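Local coordinates for Glyoxalase/bleomycin resistance protein/dioxygenase (Vibrio splendidus, PDB 2RK9) that is of unknown specific function but belongs to the glyoxalase/bleomycin resistance/dioxygenase superfamily, whose members bind or transform small molecules in a pocket formed by curved beta-sheet, at residues 75-80 and 128-133; 86-91 and 118-123. The protein carries 1 engineered substitution. One frame throughout, in Å; residues are numbered along the deposited sequence.

Both contacts build the same mixed beta-sheet, and their centres lie about 10 Å apart. Contact 1 pairs strands 75-80 and 129-135 near the middle of the sheet. Contact 2 covers the next strand, 115-123, with helix 84-94. The two meet where strands 129-135 and 115-123 run antiparallel. There, Phe130 O lies 2.9 Å from Val122 N, a probable hydrogen bond. Phe132 N and Phe120 O, also 2.9 Å apart, probably form another. Phe132 and Phe120 both project toward the helix. Asn76, Gln78, Arg131 and the engineered Met121 lie on the opposite face of the sheet, which in this superfamily usually lines the binding pocket. Both contacts also touch the second subunit.

Contact 1 of 2, residues 75-80 and 128-133; sequences VNFQWD and YLFRFC
Strands 75-80 and 129-133 are parallel neighbours in the curved sheet of the vicinal oxygen chelate fold. Four backbone hydrogen bonds zip them together. Phe77 N points almost straight at Leu129 O, 3.1 Å away, in the carbonyl plane. Arg131 N to Phe77 O is shorter, at 2.8 Å. Trp79 N then donates to Arg131 O, and Cys133 N to Trp79 O. In these last three bonds the donor sits above the carbonyl plane. Where the pair begins, a water fills the ladder: it donates to Val75 O at 2.7 Å and accepts from Leu129 N.

One face of the pair carries an aromatic cluster of Phe77, Trp79, Phe130 and Phe132. Trp79 has CG anti to its backbone N (chi1 -169°), so the indole runs alongside Phe132. The Phe132 edge meets the face of the five-membered ring in an offset edge-to-face pair, planes at 70°; Phe132 CE1 is 3.6 Å from Trp79 CD1. Phe130 touches the other part of the indole, CE1 to Trp79 CE3 at 3.5 Å. Phe77 CD2 lies over one face of Phe130, toward the rim. Val7 packs on Phe77 and Trp79, and Phe29 of the second subunit meets the indole.

The other face holds Asn76, Gln78 and Arg131. The Asn76 amide and the Arg131 guanidinium are nearly perpendicular, at 79°. Glu10 of the adjoining strand forms a salt bridge with Arg131 NH2, which probably helps fix the guanidinium. Further along, Gln78 CG rests 3.8 Å from Cys133 SG.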
loop_
_atom_site.group_PDB
_atom_site.type_symbol
_atom_site.label_atom_id
_atom_site.label_comp_id
_atom_site.label_asym_id
_atom_site.label_seq_id
_atom_site.Cartn_x
_atom_site.Cartn_y
_atom_site.Cartn_z
ATOM N N VAL B 75 2.097 6.672 5.525
ATOM C CA VAL B 75 1.441 6.024 4.390
ATOM C C VAL B 75 -0.033 6.387 4.223
ATOM O O VAL B 75 -0.799 6.431 5.186
ATOM C CB VAL B 75 1.531 4.487 4.480
ATOM C CG1 VAL B 75 1.078 3.861 3.168
ATOM C CG2 VAL B 75 2.938 4.073 4.791
ATOM N N ASN B 76 -0.406 6.638 2.977
ATOM C CA ASN B 76 -1.778 6.949 2.623
ATOM C C ASN B 76 -2.068 6.044 1.428
ATOM O O ASN B 76 -1.381 6.116 0.410
ATOM C CB ASN B 76 -1.918 8.426 2.245
ATOM C CG ASN B 76 -3.266 8.745 1.651
ATOM O OD1 ASN B 76 -4.303 8.427 2.230
ATOM N ND2 ASN B 76 -3.262 9.385 0.483
ATOM N N PHE B 77 -3.054 5.162 1.575
ATOM C CA PHE B 77 -3.417 4.232 0.509
ATOM C C PHE B 77 -4.471 4.840 -0.416
ATOM O O PHE B 77 -5.624 4.969 -0.024
ATOM C CB PHE B 77 -3.972 2.936 1.112
ATOM C CG PHE B 77 -2.969 2.160 1.926
ATOM C CD1 PHE B 77 -1.964 1.423 1.303
ATOM C CD2 PHE B 77 -3.025 2.172 3.318
ATOM C CE1 PHE B 77 -1.028 0.708 2.053
ATOM C CE2 PHE B 77 -2.090 1.462 4.080
ATOM C CZ PHE B 77 -1.088 0.727 3.439
ATOM N N GLN B 78 -4.072 5.229 -1.625
ATOM C CA GLN B 78 -5.026 5.785 -2.582
ATOM C C GLN B 78 -5.691 4.565 -3.196
ATOM O O GLN B 78 -5.109 3.878 -4.034
ATOM C CB GLN B 78 -4.326 6.609 -3.656
ATOM C CG GLN B 78 -5.272 7.077 -4.755
ATOM C CD GLN B 78 -4.591 7.974 -5.767
ATOM O OE1 GLN B 78 -4.321 9.143 -5.493
ATOM N NE2 GLN B 78 -4.295 7.425 -6.945
ATOM N N TRP B 79 -6.930 4.331 -2.779
ATOM C CA TRP B 79 -7.693 3.158 -3.170
ATOM C C TRP B 79 -8.875 3.425 -4.095
ATOM O O TRP B 79 -9.850 4.063 -3.689
ATOM C CB TRP B 79 -8.175 2.496 -1.880
ATOM C CG TRP B 79 -8.761 1.143 -2.038
ATOM C CD1 TRP B 79 -9.937 0.828 -2.642
ATOM C CD2 TRP B 79 -8.208 -0.086 -1.556
ATOM N NE1 TRP B 79 -10.160 -0.529 -2.566
ATOM C CE2 TRP B 79 -9.111 -1.113 -1.905
ATOM C CE3 TRP B 79 -7.035 -0.421 -0.864
ATOM C CZ2 TRP B 79 -8.883 -2.453 -1.587
ATOM C CZ3 TRP B 79 -6.808 -1.760 -0.549
ATOM C CH2 TRP B 79 -7.729 -2.756 -0.913
ATOM N N ASP B 80 -8.795 2.919 -5.326
ATOM C CA ASP B 80 -9.871 3.117 -6.299
ATOM C C ASP B 80 -11.101 2.287 -5.976
ATOM O O ASP B 80 -11.002 1.085 -5.744
ATOM C CB ASP B 80 -9.418 2.751 -7.716
ATOM C CG ASP B 80 -8.246 3.573 -8.193
ATOM O OD1 ASP B 80 -8.115 4.744 -7.778
ATOM O OD2 ASP B 80 -7.456 3.047 -9.004
ATOM N N TYR B 128 -4.235 2.857 10.162
ATOM C CA TYR B 128 -3.970 3.010 8.726
ATOM C C TYR B 128 -4.918 3.990 8.040
ATOM O O TYR B 128 -6.120 3.996 8.298
ATOM C CB TYR B 128 -4.060 1.656 8.021
ATOM C CG TYR B 128 -3.093 0.634 8.561
ATOM C CD1 TYR B 128 -1.715 0.784 8.384
ATOM C CD2 TYR B 128 -3.552 -0.486 9.253
ATOM C CE1 TYR B 128 -0.827 -0.151 8.883
ATOM C CE2 TYR B 128 -2.663 -1.429 9.753
ATOM C CZ TYR B 128 -1.307 -1.253 9.565
ATOM O OH TYR B 128 -0.424 -2.174 10.060
ATOM N N LEU B 129 -4.371 4.817 7.156
ATOM C CA LEU B 129 -5.186 5.788 6.446
ATOM C C LEU B 129 -5.443 5.364 5.010
ATOM O O LEU B 129 -4.507 5.077 4.264
ATOM C CB LEU B 129 -4.508 7.155 6.455
ATOM C CG LEU B 129 -4.433 7.845 7.814
ATOM C CD1 LEU B 129 -3.634 9.130 7.668
ATOM C CD2 LEU B 129 -5.845 8.142 8.321
ATOM N N PHE B 130 -6.724 5.319 4.645
ATOM C CA PHE B 130 -7.154 4.950 3.302
ATOM C C PHE B 130 -7.848 6.141 2.658
ATOM O O PHE B 130 -8.730 6.758 3.261
ATOM C CB PHE B 130 -8.150 3.784 3.354
ATOM C CG PHE B 130 -7.512 2.429 3.517
ATOM C CD1 PHE B 130 -7.537 1.510 2.474
ATOM C CD2 PHE B 130 -6.914 2.064 4.715
ATOM C CE1 PHE B 130 -6.971 0.242 2.622
ATOM C CE2 PHE B 130 -6.347 0.809 4.874
ATOM C CZ PHE B 130 -6.376 -0.109 3.826
ATOM N N ARG B 131 -7.444 6.470 1.438
ATOM C CA ARG B 131 -8.077 7.558 0.709
ATOM C C ARG B 131 -8.814 6.888 -0.442
ATOM O O ARG B 131 -8.209 6.538 -1.455
ATOM C CB ARG B 131 -7.038 8.532 0.151
ATOM C CG ARG B 131 -7.651 9.730 -0.559
ATOM C CD ARG B 131 -6.751 10.228 -1.675
ATOM N NE ARG B 131 -5.398 10.570 -1.230
ATOM C CZ ARG B 131 -5.042 11.761 -0.759
ATOM N NH1 ARG B 131 -5.939 12.733 -0.662
ATOM N NH2 ARG B 131 -3.781 11.992 -0.410
ATOM N N PHE B 132 -10.115 6.680 -0.271
ATOM C CA PHE B 132 -10.915 6.044 -1.310
ATOM C C PHE B 132 -11.217 7.068 -2.392
ATOM O O PHE B 132 -11.584 8.205 -2.092
ATOM C CB PHE B 132 -12.198 5.476 -0.698
ATOM C CG PHE B 132 -11.957 4.292 0.193
ATOM C CD1 PHE B 132 -11.529 3.084 -0.346
ATOM C CD2 PHE B 132 -12.104 4.396 1.576
ATOM C CE1 PHE B 132 -11.250 1.996 0.474
ATOM C CE2 PHE B 132 -11.825 3.310 2.403
ATOM C CZ PHE B 132 -11.395 2.111 1.851
ATOM N N CYS B 133 -11.049 6.661 -3.647
ATOM C CA CYS B 133 -11.261 7.560 -4.775
ATOM C C CYS B 133 -12.093 6.939 -5.881
ATOM O O CYS B 133 -11.978 5.744 -6.167
ATOM C CB CYS B 133 -9.921 7.960 -5.401
ATOM S SG CYS B 133 -8.667 8.612 -4.301
HETATM O O HOH W 1 -1.603 4.467 6.889
#

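Contact 2 of 2, residues 86-91 and 118-123; sequences PLYQRV and KQFMVQ. Engineered in segment 118-123: Met121 (natural residue Ile).
Phe120 has the largest share of the surface buried here. Its CG sits between the backbone N and the carbonyl carbon, the crowded position (chi1 78°), and the ring reaches out from strand 118-123 to the helix. Tyr88 meets it edge to face. Tyr88 CD1 stands over the centre of the Phe120 ring, 3.4 Å above its plane, and the two planes make 62°. The ring centroids are 4.8 Å apart. Tyr88 CB adds to the cover at Phe120 CE2, 3.8 Å away. Phe132 of the neighbouring strand lies on the other side of the Phe120 plane, so the ring is held between two aromatics.

The arrangement is a helix laid on one face of a beta-sheet, as in the vicinal oxygen chelate fold. The short axes of 86-91 and 118-123 pass 10.0 Å apart at 30°. The Phe120 ring spans most of that gap and reaches the helix backbone at Tyr88 CA.

Leu87, one turn before Val91, comes in at the Phe120 edge, with CG 3.9 Å from CZ and in the ring plane. Val91 approaches the same ring tip to tip: its CG2 is 4.1 Å from Phe120 CZ. The other branch of Val91, CG1, is anti to the backbone N and meets Val122 CG2 at 4.2 Å. Leu27 of the second subunit packs on Val91, and Phe22 of that subunit packs on Val122. Back along the strand, Lys118 NZ forms a salt bridge with Glu85 OE2 of the helix.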
loop_
_atom_site.group_PDB
_atom_site.type_symbol
_atom_site.label_atom_id
_atom_site.label_comp_id
_atom_site.label_asym_id
_atom_site.label_seq_id
_atom_site.Cartn_x
_atom_site.Cartn_y
_atom_site.Cartn_z
ATOM N N PRO B 86 -22.247 5.083 -2.024
ATOM C CA PRO B 86 -22.787 4.150 -1.027
ATOM C C PRO B 86 -21.757 3.749 0.030
ATOM O O PRO B 86 -22.102 3.491 1.178
ATOM C CB PRO B 86 -23.272 2.969 -1.873
ATOM C CG PRO B 86 -22.435 3.043 -3.119
ATOM C CD PRO B 86 -22.349 4.524 -3.384
ATOM N N LEU B 87 -20.492 3.694 -0.362
ATOM C CA LEU B 87 -19.441 3.354 0.589
ATOM C C LEU B 87 -19.379 4.427 1.677
ATOM O O LEU B 87 -19.422 4.119 2.868
ATOM C CB LEU B 87 -18.089 3.264 -0.121
ATOM C CG LEU B 87 -16.831 3.128 0.747
ATOM C CD1 LEU B 87 -16.938 1.925 1.668
ATOM C CD2 LEU B 87 -15.618 2.989 -0.175
ATOM N N TYR B 88 -19.294 5.687 1.265
ATOM C CA TYR B 88 -19.208 6.782 2.217
ATOM C C TYR B 88 -20.409 6.860 3.149
ATOM O O TYR B 88 -20.250 7.122 4.336
ATOM C CB TYR B 88 -19.059 8.125 1.497
ATOM C CG TYR B 88 -18.844 9.291 2.436
ATOM C CD1 TYR B 88 -17.673 9.399 3.182
ATOM C CD2 TYR B 88 -19.809 10.295 2.574
ATOM C CE1 TYR B 88 -17.462 10.477 4.044
ATOM C CE2 TYR B 88 -19.604 11.379 3.436
ATOM C CZ TYR B 88 -18.425 11.460 4.166
ATOM O OH TYR B 88 -18.193 12.520 5.021
ATOM N N GLN B 89 -21.609 6.644 2.622
ATOM C CA GLN B 89 -22.776 6.734 3.480
ATOM C C GLN B 89 -22.771 5.653 4.562
ATOM O O GLN B 89 -23.200 5.906 5.689
ATOM C CB GLN B 89 -24.071 6.712 2.650
ATOM C CG GLN B 89 -24.244 5.531 1.752
ATOM C CD GLN B 89 -25.603 5.538 1.068
ATOM O OE1 GLN B 89 -25.868 6.357 0.177
ATOM N NE2 GLN B 89 -26.480 4.629 1.494
ATOM N N ARG B 90 -22.241 4.471 4.253
ATOM C CA ARG B 90 -22.193 3.402 5.252
ATOM C C ARG B 90 -21.161 3.725 6.327
ATOM O O ARG B 90 -21.394 3.485 7.512
ATOM C CB ARG B 90 -21.867 2.050 4.605
ATOM C CG ARG B 90 -21.978 0.890 5.591
ATOM C CD ARG B 90 -21.817 -0.484 4.941
ATOM N NE ARG B 90 -20.566 -0.596 4.202
ATOM C CZ ARG B 90 -20.453 -0.409 2.891
ATOM N NH1 ARG B 90 -21.523 -0.105 2.163
ATOM N NH2 ARG B 90 -19.269 -0.529 2.302
ATOM N N VAL B 91 -20.021 4.273 5.912
ATOM C CA VAL B 91 -18.966 4.635 6.857
ATOM C C VAL B 91 -19.461 5.740 7.784
ATOM O O VAL B 91 -19.238 5.703 8.996
ATOM C CB VAL B 91 -17.705 5.130 6.116
ATOM C CG1 VAL B 91 -16.667 5.634 7.119
ATOM C CG2 VAL B 91 -17.126 4.007 5.287
ATOM N N LYS B 118 -13.953 11.970 -6.868
ATOM C CA LYS B 118 -14.529 12.065 -5.537
ATOM C C LYS B 118 -13.652 11.233 -4.614
ATOM O O LYS B 118 -13.148 10.188 -5.017
ATOM C CB LYS B 118 -15.950 11.508 -5.516
ATOM C CG LYS B 118 -16.982 12.365 -6.224
ATOM C CD LYS B 118 -18.361 11.737 -6.102
ATOM C CE LYS B 118 -19.414 12.610 -6.735
ATOM N NZ LYS B 118 -20.776 12.046 -6.537
ATOM N N GLN B 119 -13.455 11.704 -3.387
ATOM C CA GLN B 119 -12.649 10.970 -2.421
ATOM C C GLN B 119 -12.961 11.356 -0.996
ATOM O O GLN B 119 -13.478 12.440 -0.725
ATOM C CB GLN B 119 -11.150 11.209 -2.641
ATOM C CG GLN B 119 -10.681 12.639 -2.357
ATOM C CD GLN B 119 -9.201 12.864 -2.701
ATOM O OE1 GLN B 119 -8.788 12.736 -3.857
ATOM N NE2 GLN B 119 -8.404 13.195 -1.694
ATOM N N PHE B 120 -12.636 10.442 -0.093
ATOM C CA PHE B 120 -12.776 10.675 1.330
ATOM C C PHE B 120 -11.717 9.802 1.981
ATOM O O PHE B 120 -11.215 8.866 1.362
ATOM C CB PHE B 120 -14.195 10.355 1.837
ATOM C CG PHE B 120 -14.491 8.896 2.030
ATOM C CD1 PHE B 120 -14.250 8.281 3.256
ATOM C CD2 PHE B 120 -15.089 8.155 1.017
ATOM C CE1 PHE B 120 -14.605 6.947 3.472
ATOM C CE2 PHE B 120 -15.447 6.825 1.219
ATOM C CZ PHE B 120 -15.207 6.221 2.450
HETATM N N MSE B 121 -11.332 10.140 3.201
HETATM C CA MSE B 121 -10.321 9.350 3.883
HETATM C C MSE B 121 -10.849 8.780 5.175
HETATM O O MSE B 121 -11.637 9.415 5.873
HETATM C CB MSE B 121 -9.083 10.191 4.185
HETATM C CG MSE B 121 -8.255 10.547 2.964
HETATM SE SE MSE B 121 -6.759 11.659 3.417
HETATM C CE MSE B 121 -5.686 10.334 4.321
ATOM N N VAL B 122 -10.404 7.573 5.493
ATOM C CA VAL B 122 -10.828 6.923 6.720
ATOM C C VAL B 122 -9.637 6.279 7.396
ATOM O O VAL B 122 -8.686 5.872 6.741
ATOM C CB VAL B 122 -11.899 5.835 6.448
ATOM C CG1 VAL B 122 -11.304 4.687 5.661
ATOM C CG2 VAL B 122 -12.479 5.336 7.758
ATOM N N GLN B 123 -9.691 6.211 8.716
ATOM C CA GLN B 123 -8.629 5.584 9.475
ATOM C C GLN B 123 -9.203 4.306 10.050
ATOM O O GLN B 123 -10.272 4.322 10.660
ATOM C CB GLN B 123 -8.166 6.490 10.614
ATOM C CG GLN B 123 -7.130 5.824 11.502
ATOM C CD GLN B 123 -6.662 6.720 12.615
ATOM O OE1 GLN B 123 -7.463 7.202 13.410
ATOM N NE2 GLN B 123 -5.360 6.956 12.678
#